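Long-range contacts in ribosome-inactivating protein 3 (Zea mays, PDB 2PQG), which is a maize member of the ribosome-inactivating protein family, whose fold joins a mixed beta-sheet to a largely helical body: residues Thr58-Ile63 / Val132-Ala136; Thr3-Pro7 / Phe18-Val22. One frame throughout, in Å; residues are numbered along the deposited sequence.

Contact 1. Residues Thr58-Ile63 / Val132-Ala136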
ATOM      1  N   THR A  58       5.933  -8.323  14.686  1.00 16.78           N
ATOM      2  CA  THR A  58       7.275  -8.867  14.728  1.00 16.01           C
ATOM      3  C   THR A  58       7.406  -9.824  15.897  1.00 13.78           C
ATOM      4  O   THR A  58       6.427 -10.418  16.352  1.00 10.46           O
ATOM      5  CB  THR A  58       8.330  -7.754  14.866  1.00 15.16           C
ATOM      6  OG1 THR A  58       8.275  -7.200  16.186  1.00 13.36           O
ATOM      7  CG2 THR A  58       8.081  -6.653  13.847  1.00 16.57           C
ATOM      8  N   ARG A  59       8.632  -9.963  16.377  1.00 20.77           N
ATOM      9  CA  ARG A  59       8.911 -10.618  17.661  1.00 24.72           C
ATOM     10  C   ARG A  59       8.885  -9.580  18.779  1.00 26.29           C
ATOM     11  O   ARG A  59       8.810  -9.914  19.968  1.00 28.35           O
ATOM     12  CB  ARG A  59      10.322 -11.209  17.631  1.00 26.26           C
ATOM     13  CG  ARG A  59      10.988 -11.343  19.007  1.00 39.75           C
ATOM     14  CD  ARG A  59      12.413 -11.853  18.924  1.00 45.09           C
ATOM     15  NE  ARG A  59      12.953 -12.181  20.242  1.00 53.15           N
ATOM     16  CZ  ARG A  59      12.990 -11.339  21.272  1.00 59.40           C
ATOM     17  NH1 ARG A  59      12.515 -10.105  21.146  1.00 59.37           N
ATOM     18  NH2 ARG A  59      13.509 -11.724  22.432  1.00 63.94           N
ATOM     19  N   THR A  60       8.944  -8.309  18.396  1.00 28.47           N
ATOM     20  CA  THR A  60       9.046  -7.223  19.364  1.00 28.95           C
ATOM     21  C   THR A  60       7.737  -6.445  19.468  1.00 26.92           C
ATOM     22  O   THR A  60       7.162  -6.318  20.549  1.00 27.23           O
ATOM     23  CB  THR A  60      10.184  -6.249  19.003  1.00 31.12           C
ATOM     24  OG1 THR A  60      11.448  -6.895  19.200  1.00 34.14           O
ATOM     25  CG2 THR A  60      10.115  -5.004  19.872  1.00 36.25           C
ATOM     26  N   SER A  61       7.274  -5.925  18.336  1.00 26.66           N
ATOM     27  CA  SER A  61       6.190  -4.963  18.318  1.00 26.85           C
ATOM     28  C   SER A  61       5.150  -5.331  17.274  1.00 23.88           C
ATOM     29  O   SER A  61       5.159  -6.440  16.743  1.00 22.88           O
ATOM     30  CB  SER A  61       6.738  -3.572  18.022  1.00 30.91           C
ATOM     31  OG  SER A  61       5.791  -2.578  18.356  1.00 36.30           O
ATOM     32  N   SER A  62       4.251  -4.394  16.986  1.00 21.98           N
ATOM     33  CA  SER A  62       3.213  -4.621  15.986  1.00 21.15           C
ATOM     34  C   SER A  62       2.393  -3.367  15.682  1.00 20.86           C
ATOM     35  O   SER A  62       2.405  -2.393  16.448  1.00 19.45           O
ATOM     36  CB  SER A  62       2.259  -5.732  16.447  1.00 22.37           C
ATOM     37  OG  SER A  62       1.505  -5.319  17.577  1.00 21.35           O
ATOM     38  N   ILE A  63       1.699  -3.395  14.549  1.00 15.27           N
ATOM     39  CA  ILE A  63       0.833  -2.299  14.147  1.00 15.46           C
ATOM     40  C   ILE A  63      -0.324  -2.863  13.338  1.00 17.13           C
ATOM     41  O   ILE A  63      -0.213  -3.925  12.721  1.00 14.60           O
ATOM     42  CB  ILE A  63       1.555  -1.236  13.277  1.00 12.78           C
ATOM     43  CG1 ILE A  63       2.113  -1.865  11.999  1.00 15.73           C
ATOM     44  CG2 ILE A  63       2.640  -0.567  14.079  1.00 17.01           C
ATOM     45  CD1 ILE A  63       2.648  -0.847  10.995  1.00 12.36           C
ATOM     46  N   VAL A 132       7.554  -1.898  10.527  1.00 17.13           N
ATOM     47  CA  VAL A 132       6.592  -2.087  11.604  1.00 18.92           C
ATOM     48  C   VAL A 132       7.195  -1.654  12.940  1.00 21.73           C
ATOM     49  O   VAL A 132       6.574  -0.904  13.696  1.00 21.65           O
ATOM     50  CB  VAL A 132       6.128  -3.567  11.700  1.00 19.67           C
ATOM     51  CG1 VAL A 132       5.266  -3.775  12.948  1.00 15.64           C
ATOM     52  CG2 VAL A 132       5.329  -3.940  10.459  1.00 18.52           C
ATOM     53  N   ASN A 133       8.413  -2.102  13.225  1.00 22.46           N
ATOM     54  CA  ASN A 133       9.052  -1.743  14.481  1.00 25.89           C
ATOM     55  C   ASN A 133       9.218  -0.237  14.601  1.00 26.78           C
ATOM     56  O   ASN A 133       9.087   0.324  15.687  1.00 30.41           O
ATOM     57  CB  ASN A 133      10.401  -2.461  14.606  1.00 25.52           C
ATOM     58  CG  ASN A 133      10.240  -3.945  14.902  1.00 28.07           C
ATOM     59  OD1 ASN A 133      11.149  -4.741  14.661  1.00 28.36           O
ATOM     60  ND2 ASN A 133       9.076  -4.323  15.435  1.00 28.98           N
ATOM     61  N   ASP A 134       9.483   0.410  13.473  1.00 29.62           N
ATOM     62  CA  ASP A 134       9.665   1.855  13.423  1.00 30.22           C
ATOM     63  C   ASP A 134       8.337   2.572  13.655  1.00 29.62           C
ATOM     64  O   ASP A 134       8.234   3.435  14.530  1.00 31.64           O
ATOM     65  CB  ASP A 134      10.216   2.259  12.055  1.00 35.18           C
ATOM     66  CG  ASP A 134      10.947   3.586  12.082  1.00 39.12           C
ATOM     67  OD1 ASP A 134      10.453   4.539  12.717  1.00 43.85           O
ATOM     68  OD2 ASP A 134      12.021   3.675  11.454  1.00 44.80           O
ATOM     69  N   LEU A 135       7.326   2.214  12.864  1.00 25.22           N
ATOM     70  CA  LEU A 135       6.006   2.834  12.968  1.00 22.30           C
ATOM     71  C   LEU A 135       5.284   2.527  14.281  1.00 20.18           C
ATOM     72  O   LEU A 135       4.411   3.288  14.715  1.00 16.71           O
ATOM     73  CB  LEU A 135       5.136   2.421  11.770  1.00 17.96           C
ATOM     74  CG  LEU A 135       5.629   2.966  10.425  1.00 13.40           C
ATOM     75  CD1 LEU A 135       4.788   2.382   9.300  1.00 15.92           C
ATOM     76  CD2 LEU A 135       5.565   4.502  10.424  1.00  4.78           C
ATOM     77  N   ALA A 136       5.646   1.415  14.913  1.00 20.77           N
ATOM     78  CA  ALA A 136       5.039   1.043  16.187  1.00 23.95           C
ATOM     79  C   ALA A 136       5.405   2.109  17.202  1.00 25.72           C
ATOM     80  O   ALA A 136       4.785   2.209  18.254  1.00 29.47           O
ATOM     81  CB  ALA A 136       5.555  -0.307  16.650  1.00 20.03           C
TER
HETATM   82  O   HOH W   1      11.701  -7.199  16.250  1.00 29.38           O
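Asn-133 and Thr-58 reach for each other from opposite directions, amide against hydroxyl, where the turn of a beta-hairpin lies beside helix 125-135. The ND2 of Asn-133 gives a nearly straight hydrogen bond (171°) to Thr-58 OG1 at 3.1 Å, with the acceptor exactly in the plane of the amide. Thr-58 places this oxygen between its backbone N and carbonyl carbon (chi1 72°), which folds it back over its own turn. There it also accepts from the backbone N of Thr-60 and, at 2.7 Å, from the N of Ser-61, forming an ST turn and ST motif. A water completes the polar edge: it donates to Asn-133 OD1 at 3.0 Å and accepts from Thr-60 OG1, with a weaker bond from Thr-58 OG1.

Beyond the turn the contact becomes apolar. Ile-63 and Val-132 cross obliquely, Ile-63 CG1 lying 3.8 Å from Val-132 CG1. The branches of Ile-63 part over the helix segment: CG2 sits over the backbone of Ala-136, 3.6 Å from its CA, while CD1 reaches Leu-135 CB at 4.2 Å. Val-132 CG1 also lies against the hairpin backbone, 3.8 Å from Ser-62 CA. Leu-180 of helix 171-189 also touches Ile-63.

Three N-H groups thus converge on one hydroxyl oxygen, two from the turn and one from the helix. The threonine that shapes the turn therefore probably helps, with the water on OD1, to set the rotation of the Asn-133 amide.

Contact 2. Residues Thr3-Pro7 / Phe18-Val22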
ATOM      1  N   THR A   3     -10.277  -8.924  10.296  1.00 39.57           N
ATOM      2  CA  THR A   3      -8.845  -8.846  10.570  1.00 38.08           C
ATOM      3  C   THR A   3      -8.047  -9.894   9.795  1.00 35.65           C
ATOM      4  O   THR A   3      -8.541 -10.988   9.519  1.00 38.82           O
ATOM      5  CB  THR A   3      -8.549  -8.999  12.074  1.00 41.12           C
ATOM      6  OG1 THR A   3      -9.102  -7.885  12.788  1.00 40.09           O
ATOM      7  CG2 THR A   3      -7.049  -9.059  12.319  1.00 42.58           C
ATOM      8  N   GLU A   4      -6.812  -9.546   9.448  1.00 32.59           N
ATOM      9  CA  GLU A   4      -5.826 -10.514   8.987  1.00 31.75           C
ATOM     10  C   GLU A   4      -4.590 -10.283   9.872  1.00 28.84           C
ATOM     11  O   GLU A   4      -4.372  -9.173  10.394  1.00 25.75           O
ATOM     12  CB  GLU A   4      -5.422 -10.316   7.522  1.00 34.84           C
ATOM     13  CG  GLU A   4      -6.581 -10.211   6.568  1.00 34.21           C
ATOM     14  CD  GLU A   4      -7.419 -11.469   6.497  1.00 33.76           C
ATOM     15  OE1 GLU A   4      -6.842 -12.573   6.574  1.00 32.06           O
ATOM     16  OE2 GLU A   4      -8.652 -11.353   6.337  1.00 37.72           O
ATOM     17  N   ILE A   5      -3.794 -11.334  10.066  1.00 25.01           N
ATOM     18  CA  ILE A   5      -2.587 -11.252  10.886  1.00 21.07           C
ATOM     19  C   ILE A   5      -1.393 -11.855  10.162  1.00 21.75           C
ATOM     20  O   ILE A   5      -1.464 -12.984   9.674  1.00 24.73           O
ATOM     21  CB  ILE A   5      -2.762 -11.985  12.231  1.00 19.11           C
ATOM     22  CG1 ILE A   5      -3.868 -11.313  13.052  1.00 18.54           C
ATOM     23  CG2 ILE A   5      -1.448 -11.970  13.004  1.00 22.26           C
ATOM     24  CD1 ILE A   5      -4.215 -12.057  14.327  1.00 12.37           C
ATOM     25  N   PHE A   6      -0.304 -11.095  10.076  1.00 20.27           N
ATOM     26  CA  PHE A   6       0.902 -11.582   9.437  1.00 21.21           C
ATOM     27  C   PHE A   6       2.113 -11.485  10.389  1.00 19.85           C
ATOM     28  O   PHE A   6       2.490 -10.398  10.816  1.00 19.88           O
ATOM     29  CB  PHE A   6       1.221 -10.797   8.153  1.00 25.54           C
ATOM     30  CG  PHE A   6       2.367 -11.370   7.385  1.00 28.84           C
ATOM     31  CD1 PHE A   6       3.370 -10.552   6.902  1.00 34.31           C
ATOM     32  CD2 PHE A   6       2.466 -12.745   7.187  1.00 33.11           C
ATOM     33  CE1 PHE A   6       4.473 -11.095   6.237  1.00 40.83           C
ATOM     34  CE2 PHE A   6       3.562 -13.298   6.524  1.00 38.11           C
ATOM     35  CZ  PHE A   6       4.568 -12.470   6.047  1.00 38.04           C
ATOM     36  N   PRO A   7       2.708 -12.637  10.759  1.00 18.56           N
ATOM     37  CA  PRO A   7       3.866 -12.720  11.659  1.00 21.23           C
ATOM     38  C   PRO A   7       5.107 -12.401  10.839  1.00 22.67           C
ATOM     39  O   PRO A   7       5.857 -13.298  10.437  1.00 26.59           O
ATOM     40  CB  PRO A   7       3.821 -14.159  12.147  1.00 18.42           C
ATOM     41  CG  PRO A   7       3.219 -14.892  10.963  1.00 16.54           C
ATOM     42  CD  PRO A   7       2.184 -13.972  10.406  1.00 14.68           C
ATOM     43  N   PHE A  18       0.276 -15.299   2.866  1.00 29.10           N
ATOM     44  CA  PHE A  18      -0.505 -14.225   3.441  1.00 25.92           C
ATOM     45  C   PHE A  18      -1.350 -13.549   2.367  1.00 24.49           C
ATOM     46  O   PHE A  18      -2.505 -13.205   2.592  1.00 27.49           O
ATOM     47  CB  PHE A  18       0.421 -13.203   4.084  1.00 26.11           C
ATOM     48  CG  PHE A  18      -0.302 -12.086   4.743  1.00 25.88           C
ATOM     49  CD1 PHE A  18      -1.180 -12.339   5.795  1.00 29.07           C
ATOM     50  CD2 PHE A  18      -0.134 -10.784   4.300  1.00 22.57           C
ATOM     51  CE1 PHE A  18      -1.884 -11.301   6.402  1.00 32.39           C
ATOM     52  CE2 PHE A  18      -0.827  -9.737   4.891  1.00 26.85           C
ATOM     53  CZ  PHE A  18      -1.709  -9.994   5.948  1.00 30.51           C
ATOM     54  N   ILE A  19      -0.764 -13.349   1.199  1.00 21.02           N
ATOM     55  CA  ILE A  19      -1.477 -12.722   0.103  1.00 21.31           C
ATOM     56  C   ILE A  19      -2.657 -13.609  -0.295  1.00 21.44           C
ATOM     57  O   ILE A  19      -3.810 -13.168  -0.324  1.00 20.41           O
ATOM     58  CB  ILE A  19      -0.525 -12.520  -1.110  1.00 20.50           C
ATOM     59  CG1 ILE A  19       0.584 -11.541  -0.719  1.00 16.84           C
ATOM     60  CG2 ILE A  19      -1.299 -12.022  -2.338  1.00 19.15           C
ATOM     61  CD1 ILE A  19       0.059 -10.218  -0.215  1.00 21.09           C
ATOM     62  N   ALA A  20      -2.354 -14.869  -0.582  1.00 20.99           N
ATOM     63  CA  ALA A  20      -3.362 -15.833  -0.988  1.00 22.66           C
ATOM     64  C   ALA A  20      -4.478 -15.933   0.035  1.00 25.52           C
ATOM     65  O   ALA A  20      -5.644 -16.101  -0.326  1.00 30.58           O
ATOM     66  CB  ALA A  20      -2.726 -17.191  -1.191  1.00 18.97           C
ATOM     67  N   SER A  21      -4.121 -15.836   1.311  1.00 25.18           N
ATOM     68  CA  SER A  21      -5.102 -15.919   2.387  1.00 23.77           C
ATOM     69  C   SER A  21      -5.959 -14.652   2.471  1.00 21.22           C
ATOM     70  O   SER A  21      -7.179 -14.721   2.589  1.00 20.09           O
ATOM     71  CB  SER A  21      -4.381 -16.178   3.717  1.00 27.39           C
ATOM     72  OG  SER A  21      -5.262 -16.062   4.820  1.00 39.53           O
ATOM     73  N   VAL A  22      -5.318 -13.493   2.392  1.00 19.53           N
ATOM     74  CA  VAL A  22      -6.034 -12.234   2.474  1.00 18.06           C
ATOM     75  C   VAL A  22      -6.882 -11.951   1.217  1.00 22.03           C
ATOM     76  O   VAL A  22      -7.965 -11.366   1.308  1.00 22.00           O
ATOM     77  CB  VAL A  22      -5.047 -11.073   2.754  1.00 17.26           C
ATOM     78  CG1 VAL A  22      -5.798  -9.746   2.842  1.00 15.05           C
ATOM     79  CG2 VAL A  22      -4.299 -11.338   4.056  1.00 12.60           C
TER
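The first strand and the helix of a beta-alpha-beta unit pack together here: strand 2-7 is an outermost strand of the mixed sheet, and after helix 15-27 the chain returns as the parallel neighbouring strand 51-57. The short strand and helix segments run antiparallel (173°), with their axes 9.7 Å apart at closest approach.

Phe-6 and Phe-18 form an offset stack, ring centroids 4.8 Å apart and planes inclined at 23°. Phe-6 meets its partner with CB as well as its ring: CB stands over the centre of the Phe-18 ring, 3.6 Å from the centroid and close to the ring normal, a CH-pi contact. Phe-6 CD2, in turn, lies 3.7 Å from Phe-18 CB. Phe-18 holds CG anti to its backbone N (chi1 -178°), extending the ring from the helix toward the strand. Around the pair, Tyr-13 meets Phe-6 edge-to-face, and Met-128 of helix 125-135 touches the same side chain.

One helical turn on from Phe-18, Val-22 meets the aliphatic part of Glu-4 on the strand. The glutamate chain bends at chi2, and its CG comes to 3.6 Å from Val-22 CG2. Its OE2 is close to Asp-25 OD1, a pairing of like charges that would tend to favour a proton on one of the two carboxyl groups. Val-22 CG2 does double duty, because it also covers the Phe-18 ring on the face opposite Phe-6 CB, 3.3 Å from the ring plane and displaced toward the rim.

From the N terminus, strand 2-7 runs into a connection of ten residues between the segments of contact 2, which closes as helix 15-27 folds back along the strand. The chain then re-enters the sheet as strand 51-57 and turns into strand 62-68. Contact 1 opens there and closes after 68 intervening residues, beyond the remaining sheet strands, at helix 125-135. The two loops follow in series, neither nesting nor crossing. The centres of contacts 1 and 2 lie about 16 Å apart. The nearest atoms of contacts 1 and 2 are about 6 Å apart, without touching. Each brings a different helix to one sheet; helix 125-135 also reaches contact 2 through Arg-125.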